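Local coordinates for protein putative arylalkylamine N-Acetyltransferase 7 (Aedes aegypti, PDB 4FD7) that probably transfers an acetyl group from acetyl-CoA to an amine, as in related GNAT-fold arylalkylamine N-acetyltransferases, at residues A[140-145]-A[201-206]. Residues are numbered along the deposited sequence; the frame is centred on the assembly and turned at random.
Sequences DRYNVD and GFQEDF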
loop_
_atom_site.group_PDB
_atom_site.type_symbol
_atom_site.label_atom_id
_atom_site.label_comp_id
_atom_site.label_asym_id
_atom_site.label_seq_id
_atom_site.Cartn_x
_atom_site.Cartn_y
_atom_site.Cartn_z
ATOM N N ASP A 140 -11.970 -0.285 17.062
ATOM C CA ASP A 140 -12.322 -0.704 18.416
ATOM C C ASP A 140 -11.148 -1.324 19.173
ATOM O O ASP A 140 -11.011 -1.123 20.370
ATOM C CB ASP A 140 -13.502 -1.671 18.395
ATOM C CG ASP A 140 -14.814 -0.981 18.066
ATOM O OD1 ASP A 140 -14.922 0.241 18.288
ATOM O OD2 ASP A 140 -15.747 -1.671 17.603
ATOM N N ARG A 141 -10.311 -2.084 18.476
ATOM C CA ARG A 141 -9.161 -2.713 19.116
ATOM C C ARG A 141 -8.178 -1.693 19.664
ATOM O O ARG A 141 -7.599 -1.894 20.734
ATOM C CB ARG A 141 -8.446 -3.651 18.148
ATOM C CG ARG A 141 -9.002 -5.064 18.196
ATOM C CD ARG A 141 -8.254 -6.000 17.276
ATOM N NE ARG A 141 -6.815 -6.023 17.537
ATOM C CZ ARG A 141 -5.892 -5.808 16.603
ATOM N NH1 ARG A 141 -6.263 -5.549 15.351
ATOM N NH2 ARG A 141 -4.597 -5.846 16.914
ATOM N N TYR A 142 -7.978 -0.605 18.931
ATOM C CA TYR A 142 -7.045 0.416 19.399
ATOM C C TYR A 142 -7.713 1.662 19.989
ATOM O O TYR A 142 -7.018 2.566 20.463
ATOM C CB TYR A 142 -6.116 0.829 18.264
ATOM C CG TYR A 142 -5.064 -0.195 17.907
ATOM C CD1 TYR A 142 -5.201 -1.013 16.796
ATOM C CD2 TYR A 142 -3.905 -0.311 18.664
ATOM C CE1 TYR A 142 -4.204 -1.931 16.451
ATOM C CE2 TYR A 142 -2.921 -1.223 18.335
ATOM C CZ TYR A 142 -3.066 -2.030 17.237
ATOM O OH TYR A 142 -2.053 -2.931 16.933
ATOM N N ASN A 143 -9.044 1.700 19.963
ATOM C CA ASN A 143 -9.803 2.862 20.426
ATOM C C ASN A 143 -9.319 4.113 19.715
ATOM O O ASN A 143 -8.926 5.101 20.353
ATOM C CB ASN A 143 -9.693 3.046 21.951
ATOM C CG ASN A 143 -10.718 4.029 22.493
ATOM O OD1 ASN A 143 -11.839 4.090 22.002
ATOM N ND2 ASN A 143 -10.340 4.794 23.518
ATOM N N VAL A 144 -9.282 4.036 18.387
ATOM C CA VAL A 144 -8.964 5.190 17.562
ATOM C C VAL A 144 -10.064 5.391 16.531
ATOM O O VAL A 144 -10.824 4.464 16.229
ATOM C CB VAL A 144 -7.610 5.032 16.833
ATOM C CG1 VAL A 144 -6.491 4.880 17.839
ATOM C CG2 VAL A 144 -7.649 3.830 15.891
ATOM N N ASP A 145 -10.134 6.605 15.993
ATOM C CA ASP A 145 -11.090 6.940 14.954
ATOM C C ASP A 145 -10.450 6.972 13.569
ATOM O O ASP A 145 -11.154 6.975 12.562
ATOM C CB ASP A 145 -11.742 8.291 15.264
ATOM C CG ASP A 145 -12.650 8.231 16.472
ATOM O OD1 ASP A 145 -13.219 7.146 16.746
ATOM O OD2 ASP A 145 -12.800 9.273 17.155
ATOM N N GLY A 201 8.069 -3.485 12.114
ATOM C CA GLY A 201 7.425 -3.565 13.407
ATOM C C GLY A 201 5.909 -3.632 13.391
ATOM O O GLY A 201 5.285 -3.439 14.432
ATOM N N PHE A 202 5.309 -3.896 12.227
ATOM C CA PHE A 202 3.872 -4.168 12.167
ATOM C C PHE A 202 3.579 -5.500 12.857
ATOM O O PHE A 202 4.382 -6.434 12.777
ATOM C CB PHE A 202 3.375 -4.272 10.719
ATOM C CG PHE A 202 3.161 -2.952 10.034
ATOM C CD1 PHE A 202 4.235 -2.252 9.490
ATOM C CD2 PHE A 202 1.881 -2.433 9.884
ATOM C CE1 PHE A 202 4.037 -1.040 8.827
ATOM C CE2 PHE A 202 1.676 -1.206 9.230
ATOM C CZ PHE A 202 2.757 -0.515 8.694
ATOM N N GLN A 203 2.423 -5.584 13.511
ATOM C CA GLN A 203 1.969 -6.818 14.142
ATOM C C GLN A 203 0.788 -7.406 13.377
ATOM O O GLN A 203 -0.019 -6.673 12.807
ATOM C CB GLN A 203 1.509 -6.549 15.575
ATOM C CG GLN A 203 0.290 -5.635 15.646
ATOM C CD GLN A 203 -0.602 -5.916 16.835
ATOM O OE1 GLN A 203 -1.750 -6.339 16.671
ATOM N NE2 GLN A 203 -0.095 -5.659 18.038
ATOM N N GLU A 204 0.660 -8.727 13.400
ATOM C CA GLU A 204 -0.445 -9.391 12.716
ATOM C C GLU A 204 -1.751 -9.215 13.484
ATOM O O GLU A 204 -1.832 -9.607 14.657
ATOM C CB GLU A 204 -0.131 -10.883 12.532
ATOM C CG GLU A 204 1.186 -11.110 11.800
ATOM C CD GLU A 204 1.368 -12.526 11.272
ATOM O OE1 GLU A 204 0.465 -13.375 11.483
ATOM O OE2 GLU A 204 2.423 -12.768 10.632
ATOM N N ASP A 205 -2.756 -8.615 12.839
ATOM C CA ASP A 205 -4.074 -8.433 13.449
ATOM C C ASP A 205 -4.928 -9.626 13.088
ATOM O O ASP A 205 -5.626 -10.215 13.930
ATOM C CB ASP A 205 -4.801 -7.211 12.890
ATOM C CG ASP A 205 -3.948 -5.969 12.847
ATOM O OD1 ASP A 205 -3.617 -5.428 13.921
ATOM O OD2 ASP A 205 -3.658 -5.508 11.718
ATOM N N PHE A 206 -4.900 -9.959 11.806
ATOM C CA PHE A 206 -5.779 -11.022 11.343
ATOM C C PHE A 206 -5.121 -11.693 10.172
ATOM O O PHE A 206 -4.504 -11.028 9.344
ATOM C CB PHE A 206 -7.137 -10.448 10.934
ATOM C CG PHE A 206 -8.145 -11.491 10.523
ATOM C CD1 PHE A 206 -8.784 -12.262 11.471
ATOM C CD2 PHE A 206 -8.443 -11.704 9.187
ATOM C CE1 PHE A 206 -9.718 -13.229 11.094
ATOM C CE2 PHE A 206 -9.372 -12.661 8.808
ATOM C CZ PHE A 206 -10.011 -13.426 9.768
#
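An end-on salt bridge ties Arg141, in the last turn of helix 138-142, to Asp205 at the bulged part of strand 203-209. Both terminal nitrogens of Arg141 converge on one carboxylate oxygen. Arg141 NH1 lies 3.0 Å from Asp205 OD1. Arg141 NH2 lies 3.2 Å from that same Asp205 OD1. The oxygen sits close to the guanidinium plane. NH2 comes in on its anti lone pair, whereas NH1 meets it from above the carboxylate plane, which is turned 56° from the guanidinium. Arg141 NH2 also makes a weak hydrogen bond to Gln203 OE1 at 2.9 Å, strongly bent at 117°. Strand 203-209 is an outer strand of the C-terminal three-stranded sheet of this GNAT fold, paired with strand 229-236. A classic bulge sets two strand residues, Asp205 and Phe206, against the single Tyr232 of the neighbouring strand. Tyr142 reaches tip to tip toward Gln203, its OH 3.3 Å from Gln203 CD. That hydroxyl instead hydrogen-bonds Ser234 OG, which also bonds Asp205 OD1. The carboxylate oxygen is thus gripped by arginine and serine together. Arg141 NH1 has a second acceptor in Ala136 O, at the end of helix 120-136.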